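Local coordinates for UBP3-associated protein BRE5 (PDB 2QIY), which acts with UBP3 to cleave ubiquitin, leading to mono-ubiquitination of Sec23, and is represented here by its N-terminal NTF2-like domain, at residues L43-K51 against F74-L85; K56-K64 against N141-N149. All coordinates share one frame; numbering follows the deposited sequence.

Contact 1: L43-K51 against F74-L85; sequences LTHTNYQSK and FFSRNDAKVRSL
Two facing amides, Gln49 and Asn78, form the polar part of this contact. Gln49 NE2 gives to Asn78 OD1 at 2.7 Å, and Asn78 ND2 returns a bond to Gln49 OE1 at 2.9 Å. Both donors lie in the partner's carbonyl plane, on a lone pair, and the two nearly straight bonds (170° and 164°) make a cyclic pair. The bend of Gln49 at chi2 turns its amide back to the helix, while a second bond, from Asn78 ND2 to Phe74 O, fixes the rotation of the asparagine.

Aromatic contacts make up the part nearer strand 41-46. The edge of Phe75 points at one face of His45 in a T-shaped pair, with ring planes 79° apart; Phe74 meets the same imidazole rim to rim, His45 CD2 lying 3.6 Å from Phe74 CE2. Thr46 O sits at the edge of the Phe74 ring, 3.3 Å from Phe74 CZ, and Leu43 CD2 touches both phenylalanines.

Tyr48 makes the apolar link to Lys81 and Val82 of the short helix and to Leu85 of the next strand. Lys81 CB lies over one ring face, Val82 CG2 approaches Tyr48 CE1 at 3.6 Å, and the hydroxyl, hydrogen-bonded to Trp114 NE1, passes Leu85 CD1. The chemistry joins an uncharged, directional amide pair to an aromatic cluster, fixing strand 41-46 and its turn against the junction of two helices.

Contact 2: K56-K64 against N141-N149; sequences KDDVLPTVK and NDIIRFISN
A first torsion of 73° sets the Asp58 carboxylate between its own backbone N and carbonyl carbon, turned to Ser148 and Asn149, the last modelled residues. In Phe146, CG stands anti to the carbonyl carbon (chi1 -63°), which brings the ring beside Leu60.

The carboxylate takes two bonds from successive residues. Ser148 OG gives to Asp58 OD2 over a very short 2.5 Å, and Asn149 N gives to Asp58 OD1 at 3.1 Å, approaching from above the carboxylate plane. With the carboxylate lost, as in an alanine, Ser148 OG and Asn149 N would probably be left without this acceptor, and the segment after the strand freer to move.

Carbon atoms make the rest of the direct contact. Leu60 CB stands over one face of Phe146 in a CH-pi contact, 4.3 Å from the ring centroid, and Ile144 CG1 lies over the opposite face. Val59 CB packs on Phe146 CB at 3.9 Å, with Val59 CG1 reaching on to Ser148 N, while Thr62 CG2 lies against Ile144 O.

Residues 58-62 run nearly antiparallel to 144-149, 163° apart, yet waters replace direct backbone bonds. Two join the backbones, one donating to Asp58 O and Ile147 O, another linking Leu60 O with Phe146 N; a third accepts from Thr62 OG1 and donates to Ile144 O at 2.7 Å.

Strand 41-46 lies between strands 62-66 and 137-147 in the sheet: residues 58-60 meet 146-149 beyond its end, whereas Thr62 reaches Ile144 past Thr44. Trp114 of strand 103-114 touches both Leu60 and Phe146, and Arg145 forms a salt bridge to Asp93 of the second subunit.

From the N terminus, the chain enters contact 1 on strand 41-46, turns through 47-50 and passes residues 52-55, which are not modelled, before 56-64 opens contact 2. It then runs through strand 62-66 toward the helices, where segment 74-85 closes contact 1. Contact 2 closes much later, when the last strand, 137-147, returns to 56-64. The segments alternate, so the two closures cross and neither nests within the other. They join directly: Thr44 N probably hydrogen-bonds to Asp142 O, and Asn47 N to Pro61 O. Together they tie helices 68-77 and 79-82 and the last strand to the edge of the sheet formed by strands 41-46 and 62-66, and both also touch the second subunit.

Contact 1: L43-K51 against F74-L85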
loop_
_atom_site.group_PDB
_atom_site.type_symbol
_atom_site.label_atom_id
_atom_site.label_comp_id
_atom_site.label_asym_id
_atom_site.label_seq_id
_atom_site.Cartn_x
_atom_site.Cartn_y
_atom_site.Cartn_z
ATOM N N LEU A 43 14.151 -2.930 -2.491
ATOM C CA LEU A 43 13.205 -3.960 -2.067
ATOM C C LEU A 43 13.004 -3.904 -0.567
ATOM O O LEU A 43 13.981 -3.823 0.206
ATOM C CB LEU A 43 13.823 -5.326 -2.405
ATOM C CG LEU A 43 13.046 -6.553 -1.935
ATOM C CD1 LEU A 43 11.677 -6.701 -2.635
ATOM C CD2 LEU A 43 13.903 -7.801 -2.184
ATOM N N THR A 44 11.750 -3.986 -0.141
ATOM C CA THR A 44 11.475 -4.162 1.303
ATOM C C THR A 44 10.587 -5.377 1.339
ATOM O O THR A 44 9.444 -5.333 0.875
ATOM C CB THR A 44 10.774 -2.909 1.861
ATOM O OG1 THR A 44 11.692 -1.826 1.803
ATOM C CG2 THR A 44 10.352 -3.119 3.326
ATOM N N HIS A 45 11.113 -6.493 1.852
ATOM C CA HIS A 45 10.438 -7.783 1.681
ATOM C C HIS A 45 10.315 -8.562 2.992
ATOM O O HIS A 45 11.047 -8.332 3.933
ATOM C CB HIS A 45 11.183 -8.627 0.627
ATOM C CG HIS A 45 10.331 -9.663 -0.043
ATOM N ND1 HIS A 45 9.394 -9.338 -1.003
ATOM C CD2 HIS A 45 10.290 -11.009 0.085
ATOM C CE1 HIS A 45 8.794 -10.443 -1.422
ATOM N NE2 HIS A 45 9.334 -11.475 -0.796
ATOM N N THR A 46 9.392 -9.508 3.006
ATOM C CA THR A 46 9.235 -10.473 4.098
ATOM C C THR A 46 10.587 -10.968 4.626
ATOM O O THR A 46 11.375 -11.506 3.849
ATOM C CB THR A 46 8.471 -11.649 3.563
ATOM O OG1 THR A 46 7.285 -11.132 2.913
ATOM C CG2 THR A 46 8.086 -12.621 4.723
ATOM N N ASN A 47 10.838 -10.786 5.924
ATOM C CA ASN A 47 12.131 -11.172 6.456
ATOM C C ASN A 47 12.140 -12.648 6.829
ATOM O O ASN A 47 11.889 -13.023 7.984
ATOM C CB ASN A 47 12.538 -10.336 7.662
ATOM C CG ASN A 47 13.960 -10.647 8.104
ATOM O OD1 ASN A 47 14.668 -11.436 7.457
ATOM N ND2 ASN A 47 14.380 -10.043 9.211
ATOM N N TYR A 48 12.417 -13.468 5.825
ATOM C CA TYR A 48 12.439 -14.899 6.021
ATOM C C TYR A 48 13.490 -15.362 7.038
ATOM O O TYR A 48 13.372 -16.460 7.565
ATOM C CB TYR A 48 12.696 -15.581 4.703
ATOM C CG TYR A 48 11.590 -15.465 3.686
ATOM C CD1 TYR A 48 11.794 -14.790 2.502
ATOM C CD2 TYR A 48 10.356 -16.092 3.889
ATOM C CE1 TYR A 48 10.792 -14.698 1.524
ATOM C CE2 TYR A 48 9.347 -16.010 2.934
ATOM C CZ TYR A 48 9.572 -15.325 1.759
ATOM O OH TYR A 48 8.562 -15.295 0.819
ATOM N N GLN A 49 14.498 -14.519 7.289
ATOM C CA GLN A 49 15.608 -14.823 8.211
ATOM C C GLN A 49 15.256 -14.562 9.675
ATOM O O GLN A 49 16.000 -14.969 10.585
ATOM C CB GLN A 49 16.831 -13.979 7.810
ATOM C CG GLN A 49 17.784 -14.663 6.844
ATOM C CD GLN A 49 17.103 -15.067 5.582
ATOM O OE1 GLN A 49 16.907 -14.246 4.675
ATOM N NE2 GLN A 49 16.665 -16.331 5.529
ATOM N N SER A 50 14.130 -13.895 9.931
ATOM C CA SER A 50 13.792 -13.544 11.301
ATOM C C SER A 50 13.426 -14.757 12.158
ATOM O O SER A 50 12.651 -15.592 11.723
ATOM C CB SER A 50 12.659 -12.523 11.353
ATOM O OG SER A 50 12.372 -12.227 12.717
ATOM N N LYS A 51 14.001 -14.853 13.361
ATOM C CA LYS A 51 13.578 -15.847 14.386
ATOM C C LYS A 51 12.398 -16.809 14.043
ATOM O O LYS A 51 11.215 -16.405 13.840
ATOM C CB LYS A 51 13.321 -15.164 15.731
ATOM C CG LYS A 51 11.922 -14.626 15.932
ATOM C CD LYS A 51 11.855 -13.115 15.830
ATOM C CE LYS A 51 10.392 -12.637 15.888
ATOM N NZ LYS A 51 9.708 -12.971 17.183
ATOM N N PHE A 74 19.367 -12.260 -1.664
ATOM C CA PHE A 74 18.241 -12.417 -0.735
ATOM C C PHE A 74 17.225 -13.466 -1.232
ATOM O O PHE A 74 16.879 -14.400 -0.502
ATOM C CB PHE A 74 17.563 -11.060 -0.456
ATOM C CG PHE A 74 16.259 -11.187 0.293
ATOM C CD1 PHE A 74 16.258 -11.355 1.682
ATOM C CD2 PHE A 74 15.059 -11.191 -0.388
ATOM C CE1 PHE A 74 15.052 -11.491 2.384
ATOM C CE2 PHE A 74 13.826 -11.329 0.295
ATOM C CZ PHE A 74 13.837 -11.496 1.684
ATOM N N PHE A 75 16.736 -13.329 -2.459
ATOM C CA PHE A 75 15.766 -14.309 -2.964
ATOM C C PHE A 75 16.353 -15.721 -3.065
ATOM O O PHE A 75 15.710 -16.708 -2.714
ATOM C CB PHE A 75 15.200 -13.883 -4.319
ATOM C CG PHE A 75 14.142 -12.804 -4.218
ATOM C CD1 PHE A 75 14.226 -11.670 -5.009
ATOM C CD2 PHE A 75 13.062 -12.937 -3.342
ATOM C CE1 PHE A 75 13.252 -10.676 -4.934
ATOM C CE2 PHE A 75 12.076 -11.947 -3.264
ATOM C CZ PHE A 75 12.177 -10.825 -4.060
ATOM N N SER A 76 17.590 -15.795 -3.538
ATOM C CA SER A 76 18.262 -17.065 -3.717
ATOM C C SER A 76 18.473 -17.812 -2.389
ATOM O O SER A 76 18.257 -19.040 -2.328
ATOM C CB SER A 76 19.579 -16.849 -4.465
ATOM O OG SER A 76 19.319 -16.416 -5.789
ATOM N N ARG A 77 18.885 -17.091 -1.336
ATOM C CA ARG A 77 19.088 -17.687 -0.001
ATOM C C ARG A 77 17.800 -18.293 0.542
ATOM O O ARG A 77 17.829 -19.245 1.333
ATOM C CB ARG A 77 19.613 -16.651 0.990
ATOM N N ASN A 78 16.678 -17.723 0.110
ATOM C CA ASN A 78 15.362 -18.113 0.596
ATOM C C ASN A 78 14.571 -18.889 -0.435
ATOM O O ASN A 78 13.334 -18.956 -0.360
ATOM C CB ASN A 78 14.598 -16.855 1.005
ATOM C CG ASN A 78 15.171 -16.250 2.246
ATOM O OD1 ASN A 78 15.210 -16.911 3.283
ATOM N ND2 ASN A 78 15.666 -15.013 2.155
ATOM N N ASP A 79 15.293 -19.515 -1.362
ATOM C CA ASP A 79 14.683 -20.192 -2.508
ATOM C C ASP A 79 13.507 -21.113 -2.112
ATOM O O ASP A 79 12.409 -21.000 -2.657
ATOM C CB ASP A 79 15.752 -20.983 -3.283
ATOM C CG ASP A 79 15.296 -21.382 -4.675
ATOM O OD1 ASP A 79 14.501 -22.330 -4.759
ATOM O OD2 ASP A 79 15.758 -20.768 -5.678
ATOM N N ALA A 80 13.746 -22.040 -1.179
ATOM C CA ALA A 80 12.725 -23.020 -0.818
ATOM C C ALA A 80 11.454 -22.357 -0.289
ATOM O O ALA A 80 10.321 -22.714 -0.676
ATOM C CB ALA A 80 13.289 -24.015 0.201
ATOM N N LYS A 81 11.639 -21.384 0.597
ATOM C CA LYS A 81 10.521 -20.638 1.184
ATOM C C LYS A 81 9.764 -19.826 0.138
ATOM O O LYS A 81 8.549 -19.852 0.081
ATOM C CB LYS A 81 11.032 -19.702 2.275
ATOM C CG LYS A 81 10.775 -20.181 3.678
ATOM C CD LYS A 81 9.309 -19.943 4.036
ATOM C CE LYS A 81 8.795 -20.997 5.012
ATOM N NZ LYS A 81 7.309 -20.938 5.182
ATOM N N VAL A 82 10.508 -19.124 -0.711
ATOM C CA VAL A 82 9.932 -18.257 -1.725
ATOM C C VAL A 82 9.084 -19.111 -2.693
ATOM O O VAL A 82 7.977 -18.718 -3.081
ATOM C CB VAL A 82 11.051 -17.435 -2.464
ATOM C CG1 VAL A 82 10.488 -16.772 -3.711
ATOM C CG2 VAL A 82 11.687 -16.390 -1.506
ATOM N N ARG A 83 9.567 -20.312 -3.023
ATOM C CA ARG A 83 8.855 -21.202 -3.937
ATOM C C ARG A 83 7.484 -21.611 -3.393
ATOM O O ARG A 83 6.615 -22.092 -4.135
ATOM C CB ARG A 83 9.691 -22.463 -4.183
ATOM C CG ARG A 83 10.803 -22.261 -5.204
ATOM C CD ARG A 83 11.583 -23.565 -5.444
ATOM N NE ARG A 83 12.639 -23.369 -6.448
ATOM C CZ ARG A 83 12.514 -23.709 -7.726
ATOM N NH1 ARG A 83 11.402 -24.299 -8.141
ATOM N NH2 ARG A 83 13.514 -23.498 -8.585
ATOM N N SER A 84 7.309 -21.468 -2.088
ATOM C CA SER A 84 6.095 -21.960 -1.436
ATOM C C SER A 84 5.087 -20.831 -1.191
ATOM O O SER A 84 4.047 -21.059 -0.582
ATOM C CB SER A 84 6.439 -22.697 -0.140
ATOM O OG SER A 84 6.826 -21.804 0.899
ATOM N N LEU A 85 5.385 -19.633 -1.712
ATOM C CA LEU A 85 4.522 -18.467 -1.495
ATOM C C LEU A 85 3.245 -18.598 -2.314
ATOM O O LEU A 85 3.283 -18.990 -3.481
ATOM C CB LEU A 85 5.271 -17.179 -1.838
ATOM C CG LEU A 85 4.541 -15.839 -1.647
ATOM C CD1 LEU A 85 5.514 -14.698 -1.348
ATOM C CD2 LEU A 85 3.675 -15.517 -2.887
#

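Contact 2: K56-K64 against N141-N149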
loop_
_atom_site.group_PDB
_atom_site.type_symbol
_atom_site.label_atom_id
_atom_site.label_comp_id
_atom_site.label_asym_id
_atom_site.label_seq_id
_atom_site.Cartn_x
_atom_site.Cartn_y
_atom_site.Cartn_z
ATOM N N LYS A 56 -0.966 -16.455 17.608
ATOM C CA LYS A 56 0.356 -16.004 17.265
ATOM C C LYS A 56 0.250 -14.797 16.318
ATOM O O LYS A 56 -0.847 -14.276 16.035
ATOM C CB LYS A 56 1.202 -17.140 16.658
ATOM C CG LYS A 56 0.760 -17.582 15.269
ATOM C CD LYS A 56 1.925 -18.110 14.448
ATOM C CE LYS A 56 1.511 -18.306 12.986
ATOM N NZ LYS A 56 2.108 -19.552 12.383
ATOM N N ASP A 57 1.407 -14.356 15.846
ATOM C CA ASP A 57 1.531 -13.120 15.088
ATOM C C ASP A 57 0.784 -13.190 13.780
ATOM O O ASP A 57 0.940 -14.141 13.025
ATOM C CB ASP A 57 3.001 -12.840 14.764
ATOM C CG ASP A 57 3.881 -12.715 16.003
ATOM O OD1 ASP A 57 5.129 -12.737 15.829
ATOM O OD2 ASP A 57 3.347 -12.577 17.130
ATOM N N ASP A 58 -0.014 -12.172 13.492
ATOM C CA ASP A 58 -0.652 -12.149 12.195
ATOM C C ASP A 58 -0.004 -11.114 11.291
ATOM O O ASP A 58 -0.535 -10.776 10.239
ATOM C CB ASP A 58 -2.163 -11.989 12.322
ATOM C CG ASP A 58 -2.587 -10.588 12.744
ATOM O OD1 ASP A 58 -3.790 -10.303 12.573
ATOM O OD2 ASP A 58 -1.737 -9.785 13.209
ATOM N N VAL A 59 1.169 -10.626 11.705
ATOM C CA VAL A 59 2.031 -9.887 10.789
ATOM C C VAL A 59 3.439 -10.490 10.779
ATOM O O VAL A 59 3.822 -11.245 11.685
ATOM C CB VAL A 59 2.125 -8.379 11.127
ATOM C CG1 VAL A 59 0.753 -7.704 11.039
ATOM C CG2 VAL A 59 2.782 -8.161 12.514
ATOM N N LEU A 60 4.199 -10.160 9.744
ATOM C CA LEU A 60 5.577 -10.621 9.663
ATOM C C LEU A 60 6.461 -9.407 9.514
ATOM O O LEU A 60 6.023 -8.391 8.946
ATOM C CB LEU A 60 5.784 -11.527 8.449
ATOM C CG LEU A 60 4.955 -12.818 8.471
ATOM C CD1 LEU A 60 5.017 -13.441 7.113
ATOM C CD2 LEU A 60 5.435 -13.791 9.526
ATOM N N PRO A 61 7.711 -9.514 9.984
ATOM C CA PRO A 61 8.648 -8.405 9.830
ATOM C C PRO A 61 9.202 -8.372 8.409
ATOM O O PRO A 61 9.139 -9.375 7.678
ATOM C CB PRO A 61 9.765 -8.750 10.824
ATOM C CG PRO A 61 9.766 -10.253 10.845
ATOM C CD PRO A 61 8.316 -10.655 10.702
ATOM N N THR A 62 9.737 -7.224 8.018
ATOM C CA THR A 62 10.353 -7.087 6.700
ATOM C C THR A 62 11.780 -6.591 6.822
ATOM O O THR A 62 12.218 -6.156 7.896
ATOM C CB THR A 62 9.549 -6.130 5.783
ATOM O OG1 THR A 62 9.441 -4.864 6.447
ATOM C CG2 THR A 62 8.154 -6.716 5.520
ATOM N N VAL A 63 12.493 -6.647 5.707
ATOM C CA VAL A 63 13.889 -6.268 5.661
ATOM C C VAL A 63 14.138 -5.500 4.348
ATOM O O VAL A 63 13.524 -5.824 3.317
ATOM C CB VAL A 63 14.828 -7.527 5.741
ATOM C CG1 VAL A 63 14.534 -8.565 4.624
ATOM C CG2 VAL A 63 16.277 -7.092 5.715
ATOM N N LYS A 64 15.012 -4.493 4.398
ATOM C CA LYS A 64 15.373 -3.700 3.225
ATOM C C LYS A 64 16.618 -4.232 2.527
ATOM O O LYS A 64 17.652 -4.513 3.171
ATOM C CB LYS A 64 15.614 -2.243 3.637
ATOM C CG LYS A 64 14.341 -1.603 4.145
ATOM C CD LYS A 64 14.590 -0.171 4.561
ATOM C CE LYS A 64 13.267 0.496 4.866
ATOM N NZ LYS A 64 13.509 1.970 5.161
ATOM N N ASN A 141 11.124 -0.270 -7.419
ATOM C CA ASN A 141 10.685 -0.260 -6.017
ATOM C C ASN A 141 9.676 -1.346 -5.775
ATOM O O ASN A 141 8.790 -1.593 -6.612
ATOM C CB ASN A 141 10.011 1.077 -5.651
ATOM C CG ASN A 141 10.953 2.212 -5.688
ATOM O OD1 ASN A 141 11.561 2.583 -4.667
ATOM N ND2 ASN A 141 11.129 2.768 -6.862
ATOM N N ASP A 142 9.803 -1.982 -4.617
ATOM C CA ASP A 142 8.953 -3.105 -4.245
ATOM C C ASP A 142 8.900 -3.129 -2.726
ATOM O O ASP A 142 9.909 -3.421 -2.097
ATOM C CB ASP A 142 9.606 -4.378 -4.787
ATOM C CG ASP A 142 8.833 -5.640 -4.448
ATOM O OD1 ASP A 142 7.877 -5.586 -3.650
ATOM O OD2 ASP A 142 9.207 -6.699 -5.016
ATOM N N ILE A 143 7.739 -2.782 -2.152
ATOM C CA ILE A 143 7.577 -2.730 -0.681
ATOM C C ILE A 143 6.372 -3.562 -0.293
ATOM O O ILE A 143 5.276 -3.371 -0.848
ATOM C CB ILE A 143 7.269 -1.308 -0.141
ATOM C CG1 ILE A 143 8.349 -0.285 -0.542
ATOM C CG2 ILE A 143 7.013 -1.376 1.419
ATOM C CD1 ILE A 143 7.933 1.165 -0.182
ATOM N N ILE A 144 6.550 -4.516 0.630
ATOM C CA ILE A 144 5.395 -5.189 1.226
ATOM C C ILE A 144 5.235 -4.781 2.702
ATOM O O ILE A 144 6.220 -4.590 3.422
ATOM C CB ILE A 144 5.487 -6.732 1.066
ATOM C CG1 ILE A 144 4.155 -7.416 1.427
ATOM C CG2 ILE A 144 6.690 -7.320 1.864
ATOM C CD1 ILE A 144 4.096 -8.889 0.925
ATOM N N ARG A 145 3.980 -4.647 3.124
ATOM C CA ARG A 145 3.682 -4.363 4.514
ATOM C C ARG A 145 2.565 -5.323 4.937
ATOM O O ARG A 145 1.510 -5.393 4.288
ATOM C CB ARG A 145 3.243 -2.892 4.700
ATOM C CG ARG A 145 2.483 -2.626 6.026
ATOM C CD ARG A 145 3.304 -2.875 7.292
ATOM N NE ARG A 145 4.524 -2.050 7.362
ATOM C CZ ARG A 145 5.324 -1.981 8.434
ATOM N NH1 ARG A 145 5.027 -2.661 9.558
ATOM N NH2 ARG A 145 6.399 -1.191 8.421
ATOM N N PHE A 146 2.798 -6.076 6.006
ATOM C CA PHE A 146 1.745 -6.917 6.575
ATOM C C PHE A 146 0.883 -6.129 7.543
ATOM O O PHE A 146 1.372 -5.290 8.299
ATOM C CB PHE A 146 2.356 -8.186 7.202
ATOM C CG PHE A 146 3.035 -9.030 6.187
ATOM C CD1 PHE A 146 2.285 -9.908 5.385
ATOM C CD2 PHE A 146 4.405 -8.924 5.963
ATOM C CE1 PHE A 146 2.918 -10.665 4.400
ATOM C CE2 PHE A 146 5.052 -9.676 4.975
ATOM C CZ PHE A 146 4.302 -10.565 4.183
ATOM N N ILE A 147 -0.413 -6.390 7.472
ATOM C CA ILE A 147 -1.435 -5.610 8.151
ATOM C C ILE A 147 -2.121 -6.546 9.142
ATOM O O ILE A 147 -2.528 -7.634 8.779
ATOM C CB ILE A 147 -2.441 -5.028 7.096
ATOM C CG1 ILE A 147 -1.667 -4.183 6.046
ATOM C CG2 ILE A 147 -3.535 -4.188 7.773
ATOM C CD1 ILE A 147 -2.529 -3.513 4.963
ATOM N N SER A 148 -2.226 -6.133 10.390
ATOM C CA SER A 148 -2.955 -6.958 11.342
ATOM C C SER A 148 -4.444 -6.873 10.997
ATOM O O SER A 148 -4.947 -5.798 10.640
ATOM C CB SER A 148 -2.687 -6.488 12.765
ATOM O OG SER A 148 -2.723 -7.581 13.669
ATOM N N ASN A 149 -5.146 -7.995 11.079
ATOM C CA ASN A 149 -6.589 -7.968 10.845
ATOM C C ASN A 149 -7.330 -7.420 12.059
ATOM O O ASN A 149 -7.444 -8.137 13.057
ATOM C CB ASN A 149 -7.094 -9.378 10.527
ATOM C CG ASN A 149 -8.480 -9.384 9.966
ATOM O OD1 ASN A 149 -8.775 -8.716 8.967
ATOM N ND2 ASN A 149 -9.351 -10.164 10.589
HETATM O O HOH W 1 -2.858 -10.423 8.823
HETATM O O HOH W 2 5.327 -5.604 7.447
HETATM O O HOH W 3 7.128 -3.476 5.751
#